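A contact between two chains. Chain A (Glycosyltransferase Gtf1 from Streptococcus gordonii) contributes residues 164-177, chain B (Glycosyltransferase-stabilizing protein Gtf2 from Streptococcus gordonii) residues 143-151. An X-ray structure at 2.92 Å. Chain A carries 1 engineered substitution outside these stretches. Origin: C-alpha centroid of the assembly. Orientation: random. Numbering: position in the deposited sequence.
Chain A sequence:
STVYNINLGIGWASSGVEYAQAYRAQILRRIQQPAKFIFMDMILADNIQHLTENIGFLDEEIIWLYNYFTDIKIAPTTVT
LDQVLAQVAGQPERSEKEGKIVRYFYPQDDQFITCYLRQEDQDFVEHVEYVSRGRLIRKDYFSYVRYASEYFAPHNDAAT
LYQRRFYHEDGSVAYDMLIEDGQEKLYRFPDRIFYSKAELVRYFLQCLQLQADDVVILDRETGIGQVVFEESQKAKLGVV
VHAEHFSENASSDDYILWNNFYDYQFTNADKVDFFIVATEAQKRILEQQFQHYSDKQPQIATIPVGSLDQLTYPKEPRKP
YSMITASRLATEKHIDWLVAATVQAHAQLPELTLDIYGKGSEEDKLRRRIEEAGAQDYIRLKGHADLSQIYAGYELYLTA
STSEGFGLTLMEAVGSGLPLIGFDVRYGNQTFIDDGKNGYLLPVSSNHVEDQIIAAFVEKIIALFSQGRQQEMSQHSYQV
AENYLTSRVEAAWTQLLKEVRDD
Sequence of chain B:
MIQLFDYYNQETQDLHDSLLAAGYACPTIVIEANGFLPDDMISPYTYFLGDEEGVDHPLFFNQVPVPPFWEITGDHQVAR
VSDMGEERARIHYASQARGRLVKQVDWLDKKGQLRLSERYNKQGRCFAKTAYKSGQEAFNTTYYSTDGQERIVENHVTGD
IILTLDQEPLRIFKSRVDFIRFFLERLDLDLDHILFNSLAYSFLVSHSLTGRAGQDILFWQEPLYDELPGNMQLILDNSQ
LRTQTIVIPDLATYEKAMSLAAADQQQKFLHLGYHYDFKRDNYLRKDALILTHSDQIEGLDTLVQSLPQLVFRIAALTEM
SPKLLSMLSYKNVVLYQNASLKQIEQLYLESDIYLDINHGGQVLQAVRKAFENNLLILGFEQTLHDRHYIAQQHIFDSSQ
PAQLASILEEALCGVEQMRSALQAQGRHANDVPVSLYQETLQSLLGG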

# COMPACT_ATOMS: atom_id res chain seq x y z
N ARG A 164 -21.06 7.69 2.20
CA ARG A 164 -22.04 7.63 1.12
C ARG A 164 -22.34 6.18 0.81
O ARG A 164 -21.43 5.34 0.76
N ARG A 165 -23.62 5.87 0.60
CA ARG A 165 -24.10 4.51 0.49
C ARG A 165 -24.98 4.38 -0.75
O ARG A 165 -25.71 5.31 -1.09
N PHE A 166 -24.89 3.23 -1.41
CA PHE A 166 -25.68 2.95 -2.61
C PHE A 166 -26.53 1.71 -2.40
O PHE A 166 -26.10 0.76 -1.75
N TYR A 167 -27.74 1.73 -2.96
CA TYR A 167 -28.76 0.74 -2.65
C TYR A 167 -29.23 0.03 -3.91
O TYR A 167 -29.00 0.49 -5.03
N HIS A 168 -29.88 -1.10 -3.70
CA HIS A 168 -30.51 -1.84 -4.78
C HIS A 168 -31.97 -1.39 -4.93
O HIS A 168 -32.47 -0.56 -4.17
N GLU A 169 -32.65 -1.95 -5.94
CA GLU A 169 -34.06 -1.63 -6.14
C GLU A 169 -34.88 -1.96 -4.90
O GLU A 169 -35.81 -1.23 -4.55
N ASP A 170 -34.54 -3.06 -4.22
CA ASP A 170 -35.30 -3.52 -3.07
C ASP A 170 -34.90 -2.82 -1.78
O ASP A 170 -35.39 -3.20 -0.71
N GLY A 171 -34.00 -1.84 -1.84
CA GLY A 171 -33.62 -1.07 -0.68
C GLY A 171 -32.42 -1.61 0.08
O GLY A 171 -31.96 -0.94 1.02
N SER A 172 -31.91 -2.77 -0.30
CA SER A 172 -30.77 -3.36 0.40
C SER A 172 -29.48 -2.64 0.02
O SER A 172 -29.35 -2.06 -1.07
N VAL A 173 -28.51 -2.68 0.94
CA VAL A 173 -27.24 -1.99 0.72
C VAL A 173 -26.44 -2.71 -0.35
O VAL A 173 -26.20 -3.92 -0.25
N ALA A 174 -26.05 -1.98 -1.39
CA ALA A 174 -25.14 -2.53 -2.39
C ALA A 174 -23.69 -2.42 -1.95
O ALA A 174 -22.92 -3.38 -2.09
N TYR A 175 -23.30 -1.27 -1.40
CA TYR A 175 -21.95 -0.98 -0.92
C TYR A 175 -21.95 0.45 -0.40
O TYR A 175 -22.81 1.26 -0.77
N ASP A 176 -20.96 0.78 0.43
CA ASP A 176 -20.82 2.13 0.93
C ASP A 176 -19.35 2.52 0.90
O ASP A 176 -18.46 1.68 0.75
N MSE A 177 -19.10 3.82 1.06
CA MSE A 177 -17.77 4.38 0.94
C MSE A 177 -17.51 5.43 2.02
O MSE A 177 -18.44 6.11 2.45
N TYR B 143 -27.58 -0.70 11.46
CA TYR B 143 -28.10 -2.02 11.79
C TYR B 143 -28.98 -2.49 10.64
O TYR B 143 -29.92 -1.79 10.26
N TYR B 144 -28.66 -3.66 10.10
CA TYR B 144 -29.26 -4.15 8.87
C TYR B 144 -30.27 -5.25 9.16
O TYR B 144 -30.12 -6.01 10.11
N SER B 145 -31.29 -5.34 8.31
CA SER B 145 -32.17 -6.48 8.36
C SER B 145 -31.44 -7.70 7.81
O SER B 145 -30.31 -7.62 7.33
N THR B 146 -32.09 -8.86 7.86
CA THR B 146 -31.49 -10.04 7.26
C THR B 146 -31.51 -9.97 5.74
O THR B 146 -30.88 -10.82 5.09
N ASP B 147 -32.20 -9.00 5.17
CA ASP B 147 -32.17 -8.72 3.74
C ASP B 147 -31.18 -7.63 3.37
O ASP B 147 -31.09 -7.27 2.20
N GLY B 148 -30.45 -7.09 4.35
CA GLY B 148 -29.46 -6.07 4.07
C GLY B 148 -29.99 -4.66 3.90
O GLY B 148 -29.41 -3.88 3.15
N GLN B 149 -31.06 -4.32 4.61
CA GLN B 149 -31.69 -3.01 4.49
C GLN B 149 -31.44 -2.22 5.77
O GLN B 149 -31.28 -2.80 6.85
N GLU B 150 -31.43 -0.89 5.66
CA GLU B 150 -31.14 -0.10 6.85
C GLU B 150 -32.38 -0.09 7.73
O GLU B 150 -33.43 0.44 7.34
N ARG B 151 -32.29 -0.73 8.89
CA ARG B 151 -33.30 -0.59 9.93
C ARG B 151 -33.00 0.54 10.91
O ARG B 151 -33.90 1.30 11.28

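Two hairpin-like segments meet here, each with a type I turn, from His A168 to Gly A171 and from Ser B145 to Gly B148. Together they bury 430 Å².

Tyr B143 starts the chain B stretch out of reach of the chain A stretch. Tyr B144 follows and points toward it, with chi1 in m. The edge of its ring meets Val A173, with CE2 of Tyr B144 3.5 Å from CG2 of Val A173. That valine also points toward chain B, with chi1 in t. The hydroxyl of Tyr B144 lies over one face of the Arg A165 guanidinium, its OH 3.6 Å from NH2 of Arg A165.

Ser B145 (p) does not touch the chain A stretch. OG of Ser B145 braces its own turn, accepting from N of Asp B147 at 3.1 Å and from N of Gln B149 at 3.3 Å. Asp B147 (m) leads its carboxylate away from the chain A stretch. Its backbone O instead lies 3.3 Å from CB of Ser A172.

Gly B148 has backbone angles that call for glycine, and its O meets the chain A strand. N of Val A173 donates a hydrogen bond to O of Gly B148 at 2.7 Å. The same O of Gly B148 receives a CA-H...O contact from CA of Ser A172 at 3.1 Å.

Gln B149 starts sideways, but its end comes nearer chain A. Chi1 is m and chi2 lies between wells at -144°. The amide reaches the chain A turn, with NE2 of Gln B149 3.0 Å from O of Asp A170. At Gly A171, a CB would clash with OE1 of Gln B149. Asp A170 and Ser A172, both p, tie this turn together: OG and N of Ser A172 donate to OD1 of Asp A170 at 2.6 and 2.8 Å.

Glu B150 points toward chain A and has the largest covered area, 73 Å². Its chi1 is off-well at -33° and chi2 is t. NH1 of Arg A165 forms a salt bridge with OE1 of Glu B150 at 2.9 Å, meeting it near the guanidinium plane. OH of Tyr A167 donates a very short hydrogen bond to OE2 of Glu B150 at 2.5 Å. Both chain A side chains point toward chain B, with chi1 t for Arg A165 and m for Tyr A167.

Arg B151 (m) makes no contact with the chain A stretch.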

# COMPACT_ATOMS: atom_id res chain seq x y z
CB ARG A 164 -21.54 8.35 -0.13
CG ARG A 164 -22.53 8.31 -1.27
CD ARG A 164 -22.03 9.04 -2.51
NE ARG A 164 -21.70 10.43 -2.24
CZ ARG A 164 -20.53 11.00 -2.52
NH1 ARG A 164 -19.57 10.29 -3.09
NH2 ARG A 164 -20.33 12.27 -2.25
CB ARG A 165 -24.88 4.12 1.75
CG ARG A 165 -25.36 2.68 1.82
CD ARG A 165 -25.76 2.34 3.26
NE ARG A 165 -24.59 2.30 4.14
CZ ARG A 165 -24.64 2.33 5.47
NH1 ARG A 165 -25.81 2.41 6.09
NH2 ARG A 165 -23.52 2.30 6.17
CB PHE A 166 -24.77 2.78 -3.83
CG PHE A 166 -24.30 4.07 -4.41
CD1 PHE A 166 -23.35 4.84 -3.75
CD2 PHE A 166 -24.82 4.54 -5.60
CE1 PHE A 166 -22.92 6.04 -4.28
CE2 PHE A 166 -24.39 5.74 -6.14
CZ PHE A 166 -23.45 6.49 -5.47
CB TYR A 167 -29.96 1.39 -1.95
CG TYR A 167 -29.58 2.21 -0.75
CD1 TYR A 167 -29.39 1.62 0.49
CD2 TYR A 167 -29.38 3.58 -0.86
CE1 TYR A 167 -29.03 2.37 1.59
CE2 TYR A 167 -29.01 4.34 0.24
CZ TYR A 167 -28.84 3.72 1.46
OH TYR A 167 -28.48 4.46 2.56
CB HIS A 168 -30.42 -3.35 -4.51
CG HIS A 168 -29.04 -3.90 -4.68
ND1 HIS A 168 -28.52 -4.25 -5.91
CD2 HIS A 168 -28.08 -4.18 -3.77
CE1 HIS A 168 -27.30 -4.72 -5.75
NE2 HIS A 168 -27.00 -4.69 -4.46
CB GLU A 169 -34.61 -2.37 -7.35
CG GLU A 169 -34.40 -1.68 -8.68
CD GLU A 169 -35.40 -2.15 -9.72
OE1 GLU A 169 -36.30 -2.94 -9.36
OE2 GLU A 169 -35.29 -1.74 -10.89
CB ASP A 170 -35.14 -5.04 -2.91
CG ASP A 170 -33.74 -5.45 -2.50
OD1 ASP A 170 -32.89 -4.56 -2.25
OD2 ASP A 170 -33.47 -6.67 -2.43
CB SER A 172 -30.66 -4.84 0.06
OG SER A 172 -30.56 -5.04 -1.33
CB VAL A 173 -26.46 -1.90 2.04
CG1 VAL A 173 -25.20 -1.07 1.85
CG2 VAL A 173 -27.33 -1.31 3.13
CB ALA A 174 -25.35 -1.83 -3.73
CB TYR A 175 -20.88 -1.13 -2.02
CG TYR A 175 -20.96 -0.08 -3.11
CD1 TYR A 175 -21.96 -0.12 -4.07
CD2 TYR A 175 -20.04 0.96 -3.18
CE1 TYR A 175 -22.04 0.83 -5.07
CE2 TYR A 175 -20.11 1.93 -4.17
CZ TYR A 175 -21.12 1.85 -5.12
OH TYR A 175 -21.20 2.80 -6.11
CB ASP A 176 -21.41 2.30 2.34
CG ASP A 176 -20.69 1.48 3.39
OD1 ASP A 176 -19.59 1.88 3.81
OD2 ASP A 176 -21.25 0.45 3.82
CB MSE A 177 -17.58 4.99 -0.44
CG MSE A 177 -18.72 5.90 -0.82
SE MSE A 177 -18.30 7.04 -2.32
CE MSE A 177 -18.99 5.88 -3.70
CB TYR B 143 -28.86 -1.99 13.12
CG TYR B 143 -28.03 -1.48 14.28
CD1 TYR B 143 -27.92 -0.12 14.54
CD2 TYR B 143 -27.35 -2.36 15.12
CE1 TYR B 143 -27.17 0.36 15.59
CE2 TYR B 143 -26.59 -1.90 16.19
CZ TYR B 143 -26.50 -0.53 16.42
OH TYR B 143 -25.75 -0.05 17.47
CB TYR B 144 -28.21 -4.69 7.90
CG TYR B 144 -27.07 -3.75 7.61
CD1 TYR B 144 -25.93 -3.76 8.40
CD2 TYR B 144 -27.13 -2.87 6.54
CE1 TYR B 144 -24.88 -2.90 8.14
CE2 TYR B 144 -26.08 -2.01 6.27
CZ TYR B 144 -24.96 -2.03 7.07
OH TYR B 144 -23.91 -1.18 6.80
CB SER B 145 -33.45 -6.21 7.56
OG SER B 145 -33.21 -6.24 6.16
CB THR B 146 -32.20 -11.30 7.75
OG1 THR B 146 -33.62 -11.15 7.58
CG2 THR B 146 -31.89 -11.53 9.23
CB ASP B 147 -33.57 -8.33 3.26
CG ASP B 147 -34.61 -9.39 3.58
OD1 ASP B 147 -34.37 -10.57 3.25
OD2 ASP B 147 -35.64 -9.04 4.19
CB GLN B 149 -33.19 -3.15 4.24
CG GLN B 149 -33.54 -4.33 3.36
CD GLN B 149 -34.69 -4.04 2.43
OE1 GLN B 149 -35.21 -2.92 2.39
NE2 GLN B 149 -35.10 -5.04 1.67
CB GLU B 150 -30.75 1.32 6.46
CG GLU B 150 -30.01 1.49 5.15
CD GLU B 150 -29.55 2.92 4.92
OE1 GLU B 150 -28.55 3.34 5.55
OE2 GLU B 150 -30.19 3.65 4.13
CB ARG B 151 -33.49 -1.92 10.66
CG ARG B 151 -34.09 -3.01 9.76
CD ARG B 151 -35.57 -2.75 9.49
NE ARG B 151 -35.88 -2.44 8.09
CZ ARG B 151 -36.28 -3.33 7.19
NH1 ARG B 151 -36.41 -4.61 7.53
NH2 ARG B 151 -36.55 -2.96 5.95